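Hypothetical protein (Parabacteroides merdae, PDB 4OO3) is of unknown function but probably acts as an NAD-dependent oxidoreductase, joining a Rossmann-fold domain to a C-terminal domain built on a mixed beta sheet. Local coordinates at residues 243-248 against 426-431; 173-178 against 295-300. One frame throughout, in Å; residues are numbered along the deposited sequence.

Interaction 1 of 2, residues 243-248 against 426-431; sequences IELIDA and KYYTTT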
loop_
_atom_site.group_PDB
_atom_site.type_symbol
_atom_site.label_atom_id
_atom_site.label_comp_id
_atom_site.label_asym_id
_atom_site.label_seq_id
_atom_site.Cartn_x
_atom_site.Cartn_y
_atom_site.Cartn_z
ATOM N N ILE A 243 4.099 -9.183 -18.129
ATOM C CA ILE A 243 2.874 -8.429 -17.901
ATOM C C ILE A 243 2.245 -8.010 -19.217
ATOM O O ILE A 243 2.881 -7.357 -20.039
ATOM C CB ILE A 243 3.118 -7.159 -17.052
ATOM C CG1 ILE A 243 3.754 -7.510 -15.702
ATOM C CG2 ILE A 243 1.819 -6.395 -16.838
ATOM C CD1 ILE A 243 2.858 -8.306 -14.772
ATOM N N GLU A 244 0.983 -8.381 -19.387
ATOM C CA GLU A 244 0.177 -7.962 -20.518
ATOM C C GLU A 244 -1.118 -7.390 -19.967
ATOM O O GLU A 244 -1.868 -8.093 -19.288
ATOM C CB GLU A 244 -0.134 -9.162 -21.422
ATOM C CG GLU A 244 -0.870 -8.809 -22.712
ATOM C CD GLU A 244 -1.437 -10.023 -23.444
ATOM O OE1 GLU A 244 -1.119 -11.177 -23.084
ATOM O OE2 GLU A 244 -2.219 -9.817 -24.390
ATOM N N LEU A 245 -1.396 -6.123 -20.254
ATOM C CA LEU A 245 -2.666 -5.546 -19.825
ATOM C C LEU A 245 -3.760 -5.958 -20.781
ATOM O O LEU A 245 -3.572 -5.950 -21.994
ATOM C CB LEU A 245 -2.605 -4.023 -19.711
ATOM C CG LEU A 245 -1.979 -3.560 -18.398
ATOM C CD1 LEU A 245 -0.472 -3.411 -18.542
ATOM C CD2 LEU A 245 -2.613 -2.263 -17.941
ATOM N N ILE A 246 -4.905 -6.311 -20.210
ATOM C CA ILE A 246 -6.036 -6.803 -20.962
ATOM C C ILE A 246 -7.142 -5.750 -20.987
ATOM O O ILE A 246 -7.653 -5.420 -22.051
ATOM C CB ILE A 246 -6.557 -8.111 -20.339
ATOM C CG1 ILE A 246 -5.441 -9.164 -20.303
ATOM C CG2 ILE A 246 -7.778 -8.625 -21.087
ATOM C CD1 ILE A 246 -4.861 -9.526 -21.654
ATOM N N ASP A 247 -7.509 -5.217 -19.826
ATOM C CA ASP A 247 -8.583 -4.232 -19.760
ATOM C C ASP A 247 -8.414 -3.314 -18.561
ATOM O O ASP A 247 -7.808 -3.698 -17.555
ATOM C CB ASP A 247 -9.938 -4.936 -19.686
ATOM C CG ASP A 247 -11.107 -4.000 -19.947
ATOM O OD1 ASP A 247 -10.934 -2.983 -20.652
ATOM O OD2 ASP A 247 -12.213 -4.290 -19.449
ATOM N N ALA A 248 -8.951 -2.102 -18.674
ATOM C CA ALA A 248 -8.878 -1.143 -17.590
ATOM C C ALA A 248 -9.991 -0.117 -17.688
ATOM O O ALA A 248 -10.351 0.314 -18.784
ATOM C CB ALA A 248 -7.518 -0.455 -17.591
ATOM N N LYS A 426 5.119 -3.763 -10.690
ATOM C CA LYS A 426 3.912 -3.295 -10.042
ATOM C C LYS A 426 3.483 -1.962 -10.631
ATOM O O LYS A 426 2.334 -1.807 -11.057
ATOM C CB LYS A 426 4.189 -3.129 -8.550
ATOM C CG LYS A 426 2.995 -2.774 -7.693
ATOM C CD LYS A 426 3.373 -1.836 -6.553
ATOM C CE LYS A 426 4.539 -2.340 -5.731
ATOM N NZ LYS A 426 4.985 -1.390 -4.691
ATOM N N TYR A 427 4.408 -1.004 -10.635
ATOM C CA TYR A 427 4.131 0.340 -11.136
ATOM C C TYR A 427 3.943 0.373 -12.652
ATOM O O TYR A 427 3.183 1.203 -13.162
ATOM C CB TYR A 427 5.216 1.335 -10.691
ATOM C CG TYR A 427 5.118 1.671 -9.230
ATOM C CD1 TYR A 427 4.021 2.362 -8.741
ATOM C CD2 TYR A 427 6.109 1.284 -8.330
ATOM C CE1 TYR A 427 3.903 2.652 -7.398
ATOM C CE2 TYR A 427 6.004 1.574 -6.987
ATOM C CZ TYR A 427 4.895 2.258 -6.529
ATOM O OH TYR A 427 4.774 2.569 -5.201
ATOM N N TYR A 428 4.615 -0.523 -13.373
ATOM C CA TYR A 428 4.339 -0.682 -14.800
ATOM C C TYR A 428 2.876 -1.066 -14.997
ATOM O O TYR A 428 2.185 -0.501 -15.848
ATOM C CB TYR A 428 5.235 -1.747 -15.440
ATOM C CG TYR A 428 4.864 -2.028 -16.884
ATOM C CD1 TYR A 428 5.273 -1.180 -17.904
ATOM C CD2 TYR A 428 4.086 -3.125 -17.220
ATOM C CE1 TYR A 428 4.932 -1.424 -19.225
ATOM C CE2 TYR A 428 3.736 -3.380 -18.540
ATOM C CZ TYR A 428 4.161 -2.525 -19.537
ATOM O OH TYR A 428 3.808 -2.774 -20.845
ATOM N N THR A 429 2.407 -2.025 -14.199
ATOM C CA THR A 429 1.020 -2.479 -14.276
ATOM C C THR A 429 0.037 -1.324 -14.042
ATOM O O THR A 429 -0.864 -1.103 -14.853
ATOM C CB THR A 429 0.742 -3.639 -13.290
ATOM O OG1 THR A 429 1.741 -4.663 -13.449
ATOM C CG2 THR A 429 -0.626 -4.249 -13.544
ATOM N N THR A 430 0.225 -0.564 -12.963
ATOM C CA THR A 430 -0.737 0.489 -12.620
ATOM C C THR A 430 -0.743 1.658 -13.599
ATOM O O THR A 430 -1.815 2.099 -14.023
ATOM C CB THR A 430 -0.522 1.047 -11.211
ATOM O OG1 THR A 430 0.814 1.537 -11.079
ATOM C CG2 THR A 430 -0.786 -0.035 -10.159
ATOM N N THR A 431 0.434 2.168 -13.950
ATOM C CA THR A 431 0.511 3.323 -14.856
ATOM C C THR A 431 0.070 2.984 -16.290
ATOM O O THR A 431 -0.538 3.813 -16.963
ATOM C CB THR A 431 1.914 3.947 -14.863
ATOM O OG1 THR A 431 2.887 2.956 -15.216
ATOM C CG2 THR A 431 2.242 4.522 -13.493
#
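Y428 reaches from the helix to the strand, its CG anti to the backbone N (chi1 174°), and its ring side chain slides past that of I243 in the opposite direction. The I243 methyl CG2 sits at the ring edge, near its plane, 4.0 Å from Y428 CE2. L245 CD1 comes up obliquely, 4.2 Å from Y428 CE2. Y239 stacks on the same ring and F128 also touches Y428. One residue on, the side chains of T429 and I243 cross at about a right angle, with T429 OG1 3.8 Å from I243 CG2. The end of the longer branch, I243 CD1, lies 4.0 Å from T429 OG1. That hydroxyl lies beside its own backbone N (chi1 -50°) and is hydrogen-bonded to A425 O one turn back. L245 CD2, the other branch of the leucine, packs 3.7 Å from T429 O. The axes of the two short segments approach to 9.4 Å at 24°; here helix 419-439 packs against an outermost strand of the C-terminal domain's mixed sheet. No hydrogen bond crosses: isoleucine and leucine branches pack against the tyrosine ring and the polar atoms of T429, whose hydroxyl is already bonded to A425 O.

Interaction 2 of 2, residues 173-178 against 295-300; sequences QLKGSP and KGVTAK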
loop_
_atom_site.group_PDB
_atom_site.type_symbol
_atom_site.label_atom_id
_atom_site.label_comp_id
_atom_site.label_asym_id
_atom_site.label_seq_id
_atom_site.Cartn_x
_atom_site.Cartn_y
_atom_site.Cartn_z
ATOM N N GLN A 173 -1.491 -23.343 -9.504
ATOM C CA GLN A 173 -2.137 -22.055 -9.767
ATOM C C GLN A 173 -2.793 -22.079 -11.153
ATOM O O GLN A 173 -2.123 -22.300 -12.165
ATOM C CB GLN A 173 -1.122 -20.903 -9.679
ATOM C CG GLN A 173 -1.651 -19.535 -10.111
ATOM C CD GLN A 173 -2.772 -19.024 -9.226
ATOM O OE1 GLN A 173 -2.598 -18.896 -8.018
ATOM N NE2 GLN A 173 -3.930 -18.721 -9.824
ATOM N N LEU A 174 -4.099 -21.848 -11.200
ATOM C CA LEU A 174 -4.787 -21.808 -12.480
ATOM C C LEU A 174 -4.496 -20.492 -13.180
ATOM O O LEU A 174 -4.159 -19.498 -12.534
ATOM C CB LEU A 174 -6.287 -22.016 -12.288
ATOM C CG LEU A 174 -6.662 -23.349 -11.637
ATOM C CD1 LEU A 174 -8.170 -23.518 -11.579
ATOM C CD2 LEU A 174 -6.028 -24.509 -12.382
ATOM N N LYS A 175 -4.607 -20.497 -14.503
ATOM C CA LYS A 175 -4.319 -19.318 -15.327
ATOM C C LYS A 175 -5.560 -18.454 -15.513
ATOM O O LYS A 175 -5.465 -17.234 -15.634
ATOM C CB LYS A 175 -3.817 -19.734 -16.712
ATOM C CG LYS A 175 -2.703 -20.770 -16.717
ATOM C CD LYS A 175 -1.312 -20.177 -16.676
ATOM C CE LYS A 175 -0.299 -21.230 -17.088
ATOM N NZ LYS A 175 0.937 -21.133 -16.275
ATOM N N GLY A 176 -6.723 -19.094 -15.583
ATOM C CA GLY A 176 -7.961 -18.378 -15.814
ATOM C C GLY A 176 -7.930 -17.685 -17.163
ATOM O O GLY A 176 -7.144 -18.046 -18.046
ATOM N N SER A 177 -8.773 -16.675 -17.318
ATOM C CA SER A 177 -8.887 -15.964 -18.582
ATOM C C SER A 177 -9.521 -14.597 -18.339
ATOM O O SER A 177 -10.143 -14.386 -17.302
ATOM C CB SER A 177 -9.746 -16.779 -19.546
ATOM O OG SER A 177 -11.010 -17.037 -18.965
ATOM N N PRO A 178 -9.372 -13.664 -19.294
ATOM C CA PRO A 178 -10.021 -12.362 -19.161
ATOM C C PRO A 178 -11.491 -12.459 -18.744
ATOM O O PRO A 178 -11.952 -11.659 -17.933
ATOM C CB PRO A 178 -9.902 -11.781 -20.567
ATOM C CG PRO A 178 -8.646 -12.376 -21.097
ATOM C CD PRO A 178 -8.618 -13.772 -20.556
ATOM N N LYS A 295 2.558 -13.513 -16.018
ATOM C CA LYS A 295 3.105 -14.830 -16.340
ATOM C C LYS A 295 2.007 -15.811 -16.728
ATOM O O LYS A 295 1.959 -16.934 -16.226
ATOM C CB LYS A 295 3.931 -15.384 -15.173
ATOM C CG LYS A 295 4.945 -14.387 -14.645
ATOM C CD LYS A 295 6.289 -15.012 -14.326
ATOM C CE LYS A 295 6.256 -15.816 -13.044
ATOM N NZ LYS A 295 7.155 -16.997 -13.150
ATOM N N GLY A 296 1.119 -15.368 -17.615
ATOM C CA GLY A 296 0.065 -16.227 -18.161
ATOM C C GLY A 296 -1.197 -16.292 -17.318
ATOM O O GLY A 296 -2.212 -16.800 -17.785
ATOM N N VAL A 297 -1.140 -15.773 -16.088
ATOM C CA VAL A 297 -2.264 -15.835 -15.150
ATOM C C VAL A 297 -3.062 -14.541 -15.220
ATOM O O VAL A 297 -2.506 -13.468 -15.019
ATOM C CB VAL A 297 -1.773 -16.036 -13.698
ATOM C CG1 VAL A 297 -2.952 -16.110 -12.735
ATOM C CG2 VAL A 297 -0.918 -17.287 -13.597
ATOM N N THR A 298 -4.359 -14.641 -15.498
ATOM C CA THR A 298 -5.215 -13.465 -15.545
ATOM C C THR A 298 -5.597 -13.027 -14.125
ATOM O O THR A 298 -6.195 -13.793 -13.365
ATOM C CB THR A 298 -6.495 -13.715 -16.363
ATOM O OG1 THR A 298 -6.150 -14.073 -17.708
ATOM C CG2 THR A 298 -7.360 -12.469 -16.392
ATOM N N ALA A 299 -5.228 -11.796 -13.780
ATOM C CA ALA A 299 -5.570 -11.203 -12.504
ATOM C C ALA A 299 -6.511 -10.027 -12.730
ATOM O O ALA A 299 -6.480 -9.394 -13.783
ATOM C CB ALA A 299 -4.312 -10.747 -11.784
ATOM N N LYS A 300 -7.354 -9.749 -11.741
ATOM C CA LYS A 300 -8.258 -8.604 -11.789
ATOM C C LYS A 300 -8.178 -7.870 -10.460
ATOM O O LYS A 300 -8.388 -8.469 -9.410
ATOM C CB LYS A 300 -9.691 -9.069 -12.047
ATOM C CG LYS A 300 -10.793 -8.060 -11.702
ATOM C CD LYS A 300 -11.562 -7.580 -12.923
ATOM C CE LYS A 300 -12.793 -6.766 -12.552
ATOM N NZ LYS A 300 -13.790 -7.562 -11.785
HETATM O O HOH W 1 2.587 -18.873 -14.363
HETATM O O HOH W 2 -4.845 -16.384 -18.399
#
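T298 and K175 share the one direct hydrogen bond across this contact, T298 N to K175 O at 2.8 Å. It is nearly straight (168° at the hydrogen) and lies in the carbonyl plane. The CA-H of V297 makes a further contact with the same oxygen, and the backbone of T298 also pairs with A182.

Water adds two bridges. Water 2 lies 2.9 Å from G176 O and 2.7 Å from G296 O, and it also reaches the T298 hydroxyl. Water 1 donates to K295 O and is only weakly held by the ammonium of K175.

Packing does the rest. K175 brings both CB and CD close to the carbonyl oxygen of G296, with K175 CB 3.5 Å from G296 O. T298 meets S177 with both branches: T298 OG1 lies 3.4 Å from S177 CA, while the methyl T298 CG2 sits by S177 O. The P178 ring meets the T298 hydroxyl through CD. V297 CG1, anti to its backbone N, rests 3.6 Å from L174 O.

Q173 works from its own segment. Its chain bends at chi2 (64°), and Q173 NE2 donates to a lone pair of L174 O at 2.8 Å. Q173 NE2 also lies 4.0 Å from V297 CG1, while OE1 is bonded to the Y170 hydroxyl. An alanine here would probably leave L174 O without its side-chain donor and the Y170 hydroxyl without its mate, and open a gap beside V297.

The loop leading to strand 183-190 is thus joined to the start of strand 297-306 at the surface by one backbone bond, water and close packing, with no charged pair bridging the segments.

How the interactions relate
From the N terminus, the chain passes through the Rossmann-type parallel sheet before any of the four segments. Residues 173-178 come first, then 243-248 on an outermost strand of the mixed sheet. Strand 282-294 separates that strand from 297-306, where 295-300 closes interaction 2 across 116 intervening residues. Only later does helix 419-439 bring 426-431 back to the outermost strand, closing interaction 1 over 177 residues. The segments alternate, so the two closures cross rather than nest. Their centres lie about 13 Å apart, and they touch where I246 CG2 meets P178 CB at 3.8 Å. Together they tie a loop and the C-terminal helix to one sheet.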